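Local coordinates for protein beta-hexosaminidase Amuc_2018 (Akkermansia muciniphila, PDB 6JEB) that hydrolyses terminal non-reducing N-acetylhexosamine residues, cutting GlcNAc from N-glycans and chitobiose, as a zinc-binding family 20 glycoside hydrolase, at residues P142-K145 / S146-R150; P32-E35 / T36-R40; R362-G365 / W366-T369; T42-Q46 / G47-A51; P8-S11 / R12-L15. All coordinates share one frame; numbering follows the deposited sequence.

Contacts 2, 4 and 5 share the mixed sheet of the N-terminal domain: contacts 2 and 4 both use strand 39-44 and touch through R40 and A51, while contact 5 enters the sheet on strand 12-16, its centre about 15 Å from each of theirs. Contacts 1 and 3 belong to the catalytic barrel domain, with centres about 31 Å apart. None is wholly buried; contacts 3 and 5 are surface contacts, the others partly buried. Chemistry follows place: contact 1 is a short, widened helix, contact 2 a turn with a leucine beside an arginine, contact 3 an asparagine-organised loop near the substrate site, contact 4 a hairpin end, and contact 5 a water-bridged strand entry.

Contact 1. Residues P142-K145 / S146-R150; sequences PKLK and SVASR
The carbonyl of K143 takes two backbone donors from the next turn, V147 N at 2.9 Å and A148 N at 3.1 Å. The bond to A148, five residues on, is the straighter of the two and marks a wider, pi-type turn over residues 146-148. One step earlier, S146 N reaches P142 O in the ordinary four-residue spacing.

Side chains close the C-terminal end. S149 OG donates to K145 O at 2.6 Å, in the carbonyl plane and on a lone pair; with chi1 at 77° the hydroxyl lies between its own backbone N and carbonyl carbon, turned back toward the helix. The same hydroxyl accepts from a water, 2.7 Å from OG, which in turn accepts from K145 NZ. K145 bends at chi2 (65°), and that brings its chain past S149. R150 lies with one guanidinium face toward K145 O, and its NH1 bonds to S146 O at 3.1 Å with the donor tilted from the carbonyl plane. Its NE has a salt bridge to E162, which probably eases the closeness of K145 NZ to R150 NH2, 5.0 Å apart.

Apolar contact is slight: L144 CD2 sits 4.3 Å from A148 CB, both residues buried against W134. L144 and V147 also pack on helix 195-200, while S149 pairs with G163 through the backbone as the chain enters strand 150-151, the antiparallel partner of strand 161-162.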
loop_
_atom_site.group_PDB
_atom_site.type_symbol
_atom_site.label_atom_id
_atom_site.label_comp_id
_atom_site.label_asym_id
_atom_site.label_seq_id
_atom_site.Cartn_x
_atom_site.Cartn_y
_atom_site.Cartn_z
ATOM N N PRO A 142 -15.765 -3.382 -22.730
ATOM C CA PRO A 142 -16.911 -3.617 -21.839
ATOM C C PRO A 142 -16.917 -4.979 -21.182
ATOM O O PRO A 142 -17.625 -5.147 -20.181
ATOM C CB PRO A 142 -18.126 -3.429 -22.758
ATOM C CG PRO A 142 -17.593 -3.691 -24.142
ATOM C CD PRO A 142 -16.191 -3.153 -24.124
ATOM N N LYS A 143 -16.152 -5.952 -21.686
ATOM C CA LYS A 143 -16.126 -7.244 -21.017
ATOM C C LYS A 143 -15.348 -7.214 -19.710
ATOM O O LYS A 143 -15.459 -8.162 -18.928
ATOM C CB LYS A 143 -15.609 -8.357 -21.930
ATOM C CG LYS A 143 -16.458 -8.615 -23.166
ATOM C CD LYS A 143 -15.953 -9.884 -23.861
ATOM C CE LYS A 143 -16.565 -10.110 -25.201
ATOM N NZ LYS A 143 -16.137 -11.444 -25.700
ATOM N N LEU A 144 -14.569 -6.159 -19.443
ATOM C CA LEU A 144 -14.008 -6.038 -18.104
ATOM C C LEU A 144 -15.125 -5.968 -17.073
ATOM O O LEU A 144 -15.030 -6.576 -16.000
ATOM C CB LEU A 144 -13.101 -4.809 -18.001
ATOM C CG LEU A 144 -11.896 -4.805 -18.950
ATOM C CD1 LEU A 144 -11.135 -3.497 -18.801
ATOM C CD2 LEU A 144 -10.979 -5.988 -18.654
ATOM N N LYS A 145 -16.202 -5.238 -17.392
ATOM C CA LYS A 145 -17.360 -5.182 -16.504
ATOM C C LYS A 145 -18.188 -6.459 -16.589
ATOM O O LYS A 145 -18.491 -7.080 -15.566
ATOM C CB LYS A 145 -18.227 -3.961 -16.833
ATOM C CG LYS A 145 -19.564 -3.920 -16.092
ATOM C CD LYS A 145 -19.405 -3.777 -14.583
ATOM C CE LYS A 145 -20.767 -3.794 -13.883
ATOM N NZ LYS A 145 -20.658 -3.559 -12.392
ATOM N N SER A 146 -18.552 -6.884 -17.800
ATOM C CA SER A 146 -19.534 -7.962 -17.906
ATOM C C SER A 146 -18.965 -9.313 -17.493
ATOM O O SER A 146 -19.722 -10.189 -17.044
ATOM C CB SER A 146 -20.110 -8.035 -19.317
ATOM O OG SER A 146 -19.102 -8.400 -20.239
ATOM N N VAL A 147 -17.650 -9.506 -17.644
ATOM C CA VAL A 147 -17.003 -10.778 -17.323
ATOM C C VAL A 147 -15.995 -10.641 -16.183
ATOM O O VAL A 147 -16.129 -11.287 -15.141
ATOM C CB VAL A 147 -16.332 -11.392 -18.565
ATOM C CG1 VAL A 147 -15.646 -12.698 -18.196
ATOM C CG2 VAL A 147 -17.359 -11.617 -19.679
ATOM N N ALA A 148 -14.970 -9.802 -16.370
ATOM C CA ALA A 148 -13.816 -9.824 -15.472
ATOM C C ALA A 148 -14.126 -9.317 -14.068
ATOM O O ALA A 148 -13.362 -9.615 -13.141
ATOM C CB ALA A 148 -12.653 -9.039 -16.089
ATOM N N SER A 149 -15.207 -8.560 -13.883
ATOM C CA SER A 149 -15.529 -7.999 -12.575
ATOM C C SER A 149 -16.395 -8.926 -11.732
ATOM O O SER A 149 -16.801 -8.535 -10.630
ATOM C CB SER A 149 -16.227 -6.637 -12.725
ATOM O OG SER A 149 -17.591 -6.790 -13.102
ATOM N N ARG A 150 -16.690 -10.132 -12.221
ATOM C CA ARG A 150 -17.625 -11.048 -11.582
ATOM C C ARG A 150 -16.992 -12.419 -11.445
ATOM O O ARG A 150 -16.282 -12.869 -12.345
ATOM C CB ARG A 150 -18.874 -11.190 -12.460
ATOM C CG ARG A 150 -19.695 -9.919 -12.503
ATOM C CD ARG A 150 -20.517 -9.786 -13.780
ATOM N NE ARG A 150 -21.498 -8.716 -13.637
ATOM C CZ ARG A 150 -22.292 -8.305 -14.617
ATOM N NH1 ARG A 150 -22.198 -8.860 -15.826
ATOM N NH2 ARG A 150 -23.176 -7.340 -14.388
HETATM O O HOH W 1 -19.256 -5.763 -11.257
#

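Contact 2. Residues P32-E35 / T36-R40; sequences PTLE and TDAYR
A38 N donates to E35 O across the turn, a bond 3.0 Å long with the donor well above the carbonyl plane. A water adds a bridge beside it, donating to E35 OE1 at 2.5 Å and accepting from T36 N at 2.9 Å. E35 doubles back to meet it, bent at chi2 (-60°). D37 OD1 lies 3.4 Å from E35 CB, while its other oxygen, OD2, is engaged in a salt bridge with K87.

The bond from A38 to E35 closes a type I beta turn, E35 to A38, which feeds the chain into strand 39-44 of the N-terminal domain's mixed sheet. Just before the turn, L34 points at the new strand: its CD1 rests 3.8 Å from R40 N and also lies over one face of the R40 guanidinium, offset toward the rim. CD2 approaches R40 NH2 at 3.9 Å, the two side chains crossing at about a right angle. R40 gets there by a bend at chi3 (-48°). Shortening L34 to alanine would probably open a gap beside the strand and leave the guanidinium freer to turn. L34 CB also meets A38 CB at 4.3 Å, and R40 pairs through its backbone with A51 on strand 47-52.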
loop_
_atom_site.group_PDB
_atom_site.type_symbol
_atom_site.label_atom_id
_atom_site.label_comp_id
_atom_site.label_asym_id
_atom_site.label_seq_id
_atom_site.Cartn_x
_atom_site.Cartn_y
_atom_site.Cartn_z
ATOM N N PRO A 32 9.808 29.627 6.598
ATOM C CA PRO A 32 10.789 29.175 5.595
ATOM C C PRO A 32 11.838 28.237 6.146
ATOM O O PRO A 32 12.438 27.479 5.370
ATOM C CB PRO A 32 11.437 30.486 5.135
ATOM C CG PRO A 32 11.314 31.389 6.334
ATOM C CD PRO A 32 9.987 31.046 6.954
ATOM N N THR A 33 12.061 28.256 7.460
ATOM C CA THR A 33 13.155 27.509 8.065
ATOM C C THR A 33 12.890 26.010 8.065
ATOM O O THR A 33 13.836 25.216 8.031
ATOM C CB THR A 33 13.347 27.997 9.498
ATOM O OG1 THR A 33 12.308 27.451 10.323
ATOM C CG2 THR A 33 13.248 29.510 9.547
ATOM N N LEU A 34 11.624 25.607 8.111
ATOM C CA LEU A 34 11.267 24.200 8.162
ATOM C C LEU A 34 11.148 23.646 6.749
ATOM O O LEU A 34 10.755 24.352 5.816
ATOM C CB LEU A 34 9.924 24.015 8.870
ATOM C CG LEU A 34 9.898 24.261 10.381
ATOM C CD1 LEU A 34 8.454 24.267 10.883
ATOM C CD2 LEU A 34 10.711 23.206 11.110
ATOM N N GLU A 35 11.493 22.374 6.596
ATOM C CA GLU A 35 11.283 21.721 5.314
ATOM C C GLU A 35 9.784 21.565 5.045
ATOM O O GLU A 35 8.950 21.652 5.953
ATOM C CB GLU A 35 11.997 20.370 5.283
ATOM C CG GLU A 35 13.517 20.467 5.481
ATOM C CD GLU A 35 14.210 21.308 4.420
ATOM O OE1 GLU A 35 13.884 21.152 3.222
ATOM O OE2 GLU A 35 15.086 22.124 4.790
ATOM N N THR A 36 9.437 21.343 3.774
ATOM C CA THR A 36 8.027 21.396 3.386
ATOM C C THR A 36 7.205 20.273 3.999
ATOM O O THR A 36 5.974 20.397 4.067
ATOM C CB THR A 36 7.865 21.398 1.865
ATOM O OG1 THR A 36 8.409 20.191 1.321
ATOM C CG2 THR A 36 8.579 22.599 1.253
ATOM N N ASP A 37 7.852 19.191 4.437
ATOM C CA ASP A 37 7.197 18.057 5.080
ATOM C C ASP A 37 7.301 18.102 6.601
ATOM O O ASP A 37 6.955 17.117 7.265
ATOM C CB ASP A 37 7.781 16.735 4.559
ATOM C CG ASP A 37 9.288 16.616 4.805
ATOM O OD1 ASP A 37 9.969 17.647 4.927
ATOM O OD2 ASP A 37 9.805 15.486 4.863
ATOM N N ALA A 38 7.738 19.224 7.171
ATOM C CA ALA A 38 8.056 19.320 8.588
ATOM C C ALA A 38 7.126 20.311 9.283
ATOM O O ALA A 38 6.571 21.226 8.662
ATOM C CB ALA A 38 9.512 19.755 8.778
ATOM N N TYR A 39 6.955 20.127 10.591
ATOM C CA TYR A 39 6.172 21.067 11.384
ATOM C C TYR A 39 6.795 21.208 12.770
ATOM O O TYR A 39 7.583 20.366 13.218
ATOM C CB TYR A 39 4.671 20.669 11.483
ATOM C CG TYR A 39 4.458 19.427 12.314
ATOM C CD1 TYR A 39 4.279 19.514 13.695
ATOM C CD2 TYR A 39 4.467 18.162 11.731
ATOM C CE1 TYR A 39 4.123 18.387 14.470
ATOM C CE2 TYR A 39 4.300 17.026 12.495
ATOM C CZ TYR A 39 4.138 17.144 13.871
ATOM O OH TYR A 39 4.003 16.025 14.656
ATOM N N ARG A 40 6.425 22.296 13.441
ATOM C CA ARG A 40 6.726 22.511 14.848
ATOM C C ARG A 40 5.421 22.883 15.533
ATOM O O ARG A 40 4.768 23.857 15.147
ATOM C CB ARG A 40 7.755 23.627 15.025
ATOM C CG ARG A 40 8.162 23.855 16.478
ATOM C CD ARG A 40 9.026 25.117 16.637
ATOM N NE ARG A 40 10.116 25.162 15.662
ATOM C CZ ARG A 40 10.199 26.025 14.652
ATOM N NH1 ARG A 40 9.264 26.956 14.478
ATOM N NH2 ARG A 40 11.230 25.962 13.818
HETATM O O HOH W 2 11.717 21.334 1.941
#

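Contact 3. Residues R362-G365 / W366-T369; sequences RNWG and WMKT
N363 O is held by two backbone donors beyond the bend. M367 N comes in at 3.0 Å, nearly straight, in the carbonyl plane and on a lone pair; W366 N, at 3.1 Å, stands above that plane. The side-chain amide of the same asparagine ties the loop twice more. Its ND2 donates to M367 O at 3.1 Å, with the oxygen in the amide plane, and its OD1 accepts from G365 N at 3.0 Å, making an Asx turn. A chi1 of 84° places the amide where it can serve both.

Around this polar centre sit the large side chains. M367 runs alongside W364, and its SD meets the indole edge 3.8 Å from CD1, a Met-aromatic contact lying almost in the ring plane. M367 CG lies over the centre of the W366 ring, whose own edge has W366 CD1 at 3.4 Å from W364 O. G365, with phi at 86°, turns where a CB would be jammed against W364 O.

Farther out, one face of W364 carries R362 CB, and W364 CH2 lies over the centre of the R362 guanidinium; F466 meets the indole edge-to-face. M367 also touches the substrate-binding D354. The whole bend belongs to the loop between barrel strand 342-345 and helix 372-376, with R413 of helix 407-414 bonding to R362 O.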
loop_
_atom_site.group_PDB
_atom_site.type_symbol
_atom_site.label_atom_id
_atom_site.label_comp_id
_atom_site.label_asym_id
_atom_site.label_seq_id
_atom_site.Cartn_x
_atom_site.Cartn_y
_atom_site.Cartn_z
ATOM N N ARG A 362 -6.909 -17.648 11.870
ATOM C CA ARG A 362 -6.941 -18.360 10.593
ATOM C C ARG A 362 -5.699 -18.068 9.759
ATOM O O ARG A 362 -5.364 -16.907 9.493
ATOM C CB ARG A 362 -8.210 -18.012 9.809
ATOM C CG ARG A 362 -9.516 -18.383 10.515
ATOM C CD ARG A 362 -9.639 -19.876 10.782
ATOM N NE ARG A 362 -9.797 -20.650 9.554
ATOM C CZ ARG A 362 -10.966 -20.896 8.966
ATOM N NH1 ARG A 362 -12.097 -20.430 9.485
ATOM N NH2 ARG A 362 -11.005 -21.618 7.854
ATOM N N ASN A 363 -5.007 -19.135 9.361
ATOM C CA ASN A 363 -3.824 -19.025 8.522
ATOM C C ASN A 363 -4.001 -19.717 7.182
ATOM O O ASN A 363 -3.063 -19.733 6.376
ATOM C CB ASN A 363 -2.572 -19.533 9.258
ATOM C CG ASN A 363 -2.397 -21.044 9.179
ATOM O OD1 ASN A 363 -3.364 -21.805 9.082
ATOM N ND2 ASN A 363 -1.147 -21.486 9.221
ATOM N N TRP A 364 -5.175 -20.291 6.926
ATOM C CA TRP A 364 -5.528 -20.873 5.634
ATOM C C TRP A 364 -4.572 -21.986 5.215
ATOM O O TRP A 364 -4.466 -22.315 4.029
ATOM C CB TRP A 364 -5.713 -19.782 4.568
ATOM C CG TRP A 364 -6.552 -18.676 5.140
ATOM C CD1 TRP A 364 -6.133 -17.432 5.529
ATOM C CD2 TRP A 364 -7.942 -18.752 5.479
ATOM N NE1 TRP A 364 -7.189 -16.722 6.055
ATOM C CE2 TRP A 364 -8.309 -17.510 6.034
ATOM C CE3 TRP A 364 -8.918 -19.748 5.348
ATOM C CZ2 TRP A 364 -9.609 -17.239 6.463
ATOM C CZ3 TRP A 364 -10.208 -19.470 5.764
ATOM C CH2 TRP A 364 -10.540 -18.229 6.316
ATOM N N GLY A 365 -3.891 -22.581 6.193
ATOM C CA GLY A 365 -3.011 -23.703 5.968
ATOM C C GLY A 365 -1.592 -23.356 5.579
ATOM O O GLY A 365 -0.807 -24.273 5.304
ATOM N N TRP A 366 -1.224 -22.073 5.550
ATOM C CA TRP A 366 0.121 -21.736 5.093
ATOM C C TRP A 366 0.716 -20.475 5.715
ATOM O O TRP A 366 1.942 -20.359 5.788
ATOM C CB TRP A 366 0.164 -21.633 3.566
ATOM C CG TRP A 366 -0.631 -20.489 3.021
ATOM C CD1 TRP A 366 -1.958 -20.493 2.697
ATOM C CD2 TRP A 366 -0.151 -19.170 2.732
ATOM N NE1 TRP A 366 -2.336 -19.258 2.229
ATOM C CE2 TRP A 366 -1.245 -18.427 2.239
ATOM C CE3 TRP A 366 1.096 -18.544 2.844
ATOM C CZ2 TRP A 366 -1.129 -17.092 1.855
ATOM C CZ3 TRP A 366 1.208 -17.213 2.466
ATOM C CH2 TRP A 366 0.101 -16.504 1.978
ATOM N N MET A 367 -0.113 -19.524 6.151
ATOM C CA MET A 367 0.416 -18.228 6.564
ATOM C C MET A 367 1.122 -18.324 7.910
ATOM O O MET A 367 0.599 -18.917 8.860
ATOM C CB MET A 367 -0.704 -17.201 6.679
ATOM C CG MET A 367 -1.400 -16.852 5.385
ATOM S SD MET A 367 -2.735 -15.720 5.785
ATOM C CE MET A 367 -3.288 -15.234 4.149
ATOM N N LYS A 368 2.305 -17.721 7.994
ATOM C CA LYS A 368 2.943 -17.530 9.286
ATOM C C LYS A 368 2.227 -16.426 10.059
ATOM O O LYS A 368 1.492 -15.609 9.499
ATOM C CB LYS A 368 4.415 -17.147 9.115
ATOM C CG LYS A 368 4.662 -15.663 8.852
ATOM C CD LYS A 368 6.143 -15.320 8.989
ATOM C CE LYS A 368 6.418 -13.823 8.825
ATOM N NZ LYS A 368 6.254 -13.017 10.084
ATOM N N THR A 369 2.444 -16.412 11.368
ATOM C CA THR A 369 1.921 -15.348 12.211
ATOM C C THR A 369 2.892 -14.174 12.194
ATOM O O THR A 369 4.107 -14.367 12.313
ATOM C CB THR A 369 1.725 -15.865 13.637
ATOM O OG1 THR A 369 0.786 -16.943 13.617
ATOM C CG2 THR A 369 1.201 -14.760 14.558
#

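Contact 4. Residues T42-Q46 / G47-A51; sequences TVTPQ and GAHLA
G47 is the residue with most surface buried here, and T44 is its chief polar partner. G47 O accepts twice from T44: from the backbone N at 3.0 Å, above the carbonyl plane, and from OG1 at 2.7 Å. G47 N donates to T44 O at 3.1 Å, closing a type I turn over T44 to G47. The T44 hydroxyl can do this because chi1 (80°) sets OG1 between backbone N and carbonyl carbon, over the turn; there it accepts from Q46 N at 3.2 Å, an ST turn. At G47 phi is 138°, and a CB would clash with Q46 O.

T42 and H49 come next in buried surface. They form an antiparallel hydrogen-bonded pair, T42 N to H49 O and H49 N to T42 O, each 2.8 Å. A water joins T42 OG1 and H49 O. On the same sheet face, T44 CG2 meets the H49 ring at its edge, 3.8 Å from CD2, the side chains crossing at about a right angle. A second water, in the imidazole plane, bridges H49 NE2 and T44 OG1, while H49 ND1 bonds to S27; this probably restrains the ring's rotation at both nitrogens. With a valine replacing T44, G47 O would probably lose its hydroxyl donor and the water at H49 NE2 its bridge to the turn. V43 and A48, a non-hydrogen-bonded pair, occupy the other face. With the short strand segments at 163° to each other, nearly antiparallel, and P45-Q46 as the link, this is the closed end of a beta hairpin, strands 39-44 and 47-52.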
loop_
_atom_site.group_PDB
_atom_site.type_symbol
_atom_site.label_atom_id
_atom_site.label_comp_id
_atom_site.label_asym_id
_atom_site.label_seq_id
_atom_site.Cartn_x
_atom_site.Cartn_y
_atom_site.Cartn_z
ATOM N N THR A 42 3.729 23.757 19.182
ATOM C CA THR A 42 4.017 24.164 20.553
ATOM C C THR A 42 2.715 24.190 21.338
ATOM O O THR A 42 1.762 24.882 20.956
ATOM C CB THR A 42 4.705 25.530 20.577
ATOM O OG1 THR A 42 5.898 25.459 19.784
ATOM C CG2 THR A 42 5.074 25.924 22.011
ATOM N N VAL A 43 2.674 23.428 22.426
ATOM C CA VAL A 43 1.508 23.330 23.295
ATOM C C VAL A 43 1.770 24.206 24.514
ATOM O O VAL A 43 2.754 23.993 25.234
ATOM C CB VAL A 43 1.257 21.868 23.699
ATOM C CG1 VAL A 43 0.118 21.762 24.717
ATOM C CG2 VAL A 43 0.968 21.019 22.457
ATOM N N THR A 44 0.920 25.207 24.729
ATOM C CA THR A 44 1.017 26.131 25.852
ATOM C C THR A 44 -0.287 26.101 26.645
ATOM O O THR A 44 -1.304 25.608 26.149
ATOM C CB THR A 44 1.276 27.574 25.375
ATOM O OG1 THR A 44 0.045 28.174 24.944
ATOM C CG2 THR A 44 2.312 27.616 24.248
ATOM N N PRO A 45 -0.306 26.633 27.875
ATOM C CA PRO A 45 -1.572 26.643 28.628
ATOM C C PRO A 45 -2.672 27.446 27.960
ATOM O O PRO A 45 -3.852 27.250 28.283
ATOM C CB PRO A 45 -1.177 27.254 29.979
ATOM C CG PRO A 45 0.295 26.976 30.101
ATOM C CD PRO A 45 0.818 27.121 28.698
ATOM N N GLN A 46 -2.327 28.353 27.053
ATOM C CA GLN A 46 -3.309 29.181 26.372
ATOM C C GLN A 46 -3.795 28.566 25.067
ATOM O O GLN A 46 -4.772 29.061 24.494
ATOM C CB GLN A 46 -2.720 30.567 26.082
ATOM C CG GLN A 46 -2.324 31.365 27.328
ATOM C CD GLN A 46 -1.003 30.919 27.946
ATOM O OE1 GLN A 46 -0.091 30.477 27.249
ATOM N NE2 GLN A 46 -0.898 31.043 29.266
ATOM N N GLY A 47 -3.146 27.515 24.586
ATOM C CA GLY A 47 -3.468 26.925 23.310
ATOM C C GLY A 47 -2.203 26.560 22.563
ATOM O O GLY A 47 -1.090 26.650 23.087
ATOM N N ALA A 48 -2.382 26.145 21.316
ATOM C CA ALA A 48 -1.314 25.555 20.531
ATOM C C ALA A 48 -0.901 26.473 19.390
ATOM O O ALA A 48 -1.716 27.220 18.842
ATOM C CB ALA A 48 -1.762 24.208 19.959
ATOM N N HIS A 49 0.377 26.399 19.031
ATOM C CA HIS A 49 0.931 27.149 17.914
ATOM C C HIS A 49 1.509 26.168 16.910
ATOM O O HIS A 49 2.345 25.331 17.273
ATOM C CB HIS A 49 2.050 28.068 18.400
ATOM C CG HIS A 49 1.603 29.064 19.417
ATOM N ND1 HIS A 49 1.060 30.282 19.071
ATOM C CD2 HIS A 49 1.608 29.023 20.772
ATOM C CE1 HIS A 49 0.761 30.954 20.170
ATOM N NE2 HIS A 49 1.084 30.212 21.215
ATOM N N LEU A 50 1.074 26.271 15.657
ATOM C CA LEU A 50 1.553 25.399 14.594
ATOM C C LEU A 50 2.384 26.205 13.605
ATOM O O LEU A 50 1.934 27.237 13.104
ATOM C CB LEU A 50 0.381 24.725 13.878
ATOM C CG LEU A 50 0.769 23.780 12.736
ATOM C CD1 LEU A 50 1.618 22.615 13.215
ATOM C CD2 LEU A 50 -0.489 23.261 12.054
ATOM N N ALA A 51 3.600 25.743 13.345
ATOM C CA ALA A 51 4.435 26.259 12.270
ATOM C C ALA A 51 4.741 25.095 11.345
ATOM O O ALA A 51 4.948 23.972 11.807
ATOM C CB ALA A 51 5.748 26.821 12.826
HETATM O O HOH W 3 5.355 26.001 17.186
HETATM O O HOH W 4 0.689 30.792 23.958
#

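Contact 5. Residues P8-S11 / R12-L15; sequences PEPS and RTEL
Of the flat groups, the E9 carboxylate lies beside P10 and T13, its OE2 on a water next to them and its OE1 in a salt bridge with K440. Farther along the chain is the R12 guanidinium, with E14 OE1 at its edge and in its plane: R12 NH2 donates to that oxygen at 3.0 Å in a salt bridge, although the carboxylate is met from above its own plane. The extended R12 chain, CG opposite the backbone N (chi1 178°), slants out from the strand far enough for NH2 to meet E14.

The fold element is the entry into strand 12-16, which pairs antiparallel with strand 79-86 in the mixed sheet of the N-terminal domain. R12 and E14 make backbone bonds to T85 and V83 of that strand, and S11 N bonds to D86. P10 packs on I84 there. E9 also ties the loop to the helical side: its backbone N bonds to E423, its backbone O to S427, and OE1 to K440 of helix 434-452.

Between the two segments the direct touch is modest. The P10 ring presents CB to T13 OG1 at 3.8 Å, with CG 3.9 Å from the same oxygen, the side chains crossing obliquely. T13 has chi1 at -56°, which turns OG1 away from its carbonyl carbon and toward the loop. What joins them more firmly is one water with three partners: it donates to E9 OE2 at 2.7 Å and to P10 O at 2.7 Å, and accepts from T13 OG1 at 2.8 Å.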
loop_
_atom_site.group_PDB
_atom_site.type_symbol
_atom_site.label_atom_id
_atom_site.label_comp_id
_atom_site.label_asym_id
_atom_site.label_seq_id
_atom_site.Cartn_x
_atom_site.Cartn_y
_atom_site.Cartn_z
ATOM N N PRO A 8 2.664 8.281 14.545
ATOM C CA PRO A 8 4.045 7.883 14.867
ATOM C C PRO A 8 4.750 8.811 15.853
ATOM O O PRO A 8 4.429 10.000 15.948
ATOM C CB PRO A 8 4.754 7.921 13.509
ATOM C CG PRO A 8 3.870 8.698 12.608
ATOM C CD PRO A 8 2.495 8.705 13.144
ATOM N N GLU A 9 5.705 8.253 16.581
ATOM C CA GLU A 9 6.473 9.045 17.536
ATOM C C GLU A 9 7.138 10.217 16.821
ATOM O O GLU A 9 7.823 10.011 15.809
ATOM C CB GLU A 9 7.549 8.180 18.192
ATOM C CG GLU A 9 8.321 8.889 19.309
ATOM C CD GLU A 9 7.443 9.249 20.502
ATOM O OE1 GLU A 9 6.353 8.654 20.662
ATOM O OE2 GLU A 9 7.842 10.139 21.286
ATOM N N PRO A 10 6.972 11.447 17.309
ATOM C CA PRO A 10 7.636 12.586 16.670
ATOM C C PRO A 10 9.151 12.497 16.779
ATOM O O PRO A 10 9.713 11.895 17.705
ATOM C CB PRO A 10 7.104 13.792 17.456
ATOM C CG PRO A 10 5.770 13.330 17.984
ATOM C CD PRO A 10 5.990 11.874 18.322
ATOM N N SER A 11 9.823 13.134 15.824
ATOM C CA SER A 11 11.283 13.094 15.819
ATOM C C SER A 11 11.886 13.807 17.025
ATOM O O SER A 11 12.962 13.419 17.482
ATOM C CB SER A 11 11.837 13.638 14.506
ATOM O OG SER A 11 11.304 14.915 14.210
ATOM N N ARG A 12 11.221 14.839 17.555
ATOM C CA ARG A 12 11.675 15.503 18.776
ATOM C C ARG A 12 10.463 15.974 19.569
ATOM O O ARG A 12 9.589 16.659 19.027
ATOM C CB ARG A 12 12.599 16.706 18.494
ATOM C CG ARG A 12 13.056 17.451 19.763
ATOM C CD ARG A 12 13.878 18.731 19.465
ATOM N NE ARG A 12 13.948 19.629 20.629
ATOM C CZ ARG A 12 15.014 19.815 21.405
ATOM N NH1 ARG A 12 16.166 19.193 21.152
ATOM N NH2 ARG A 12 14.926 20.642 22.445
ATOM N N THR A 13 10.403 15.582 20.842
ATOM C CA THR A 13 9.419 16.103 21.783
ATOM C C THR A 13 10.177 16.652 22.976
ATOM O O THR A 13 10.923 15.912 23.627
ATOM C CB THR A 13 8.459 15.002 22.253
ATOM O OG1 THR A 13 7.830 14.390 21.119
ATOM C CG2 THR A 13 7.381 15.593 23.164
ATOM N N GLU A 14 10.000 17.942 23.251
ATOM C CA GLU A 14 10.582 18.603 24.418
ATOM C C GLU A 14 9.423 18.971 25.340
ATOM O O GLU A 14 8.706 19.942 25.089
ATOM C CB GLU A 14 11.371 19.846 23.997
ATOM C CG GLU A 14 11.935 20.637 25.194
ATOM C CD GLU A 14 12.634 21.956 24.834
ATOM O OE1 GLU A 14 12.778 22.287 23.638
ATOM O OE2 GLU A 14 13.048 22.673 25.775
ATOM N N LEU A 15 9.238 18.198 26.405
ATOM C CA LEU A 15 8.133 18.438 27.322
ATOM C C LEU A 15 8.488 19.533 28.321
ATOM O O LEU A 15 9.647 19.697 28.714
ATOM C CB LEU A 15 7.779 17.154 28.069
ATOM C CG LEU A 15 7.226 16.036 27.182
ATOM C CD1 LEU A 15 7.020 14.766 28.002
ATOM C CD2 LEU A 15 5.924 16.465 26.528
HETATM O O HOH W 5 9.364 12.205 20.391
#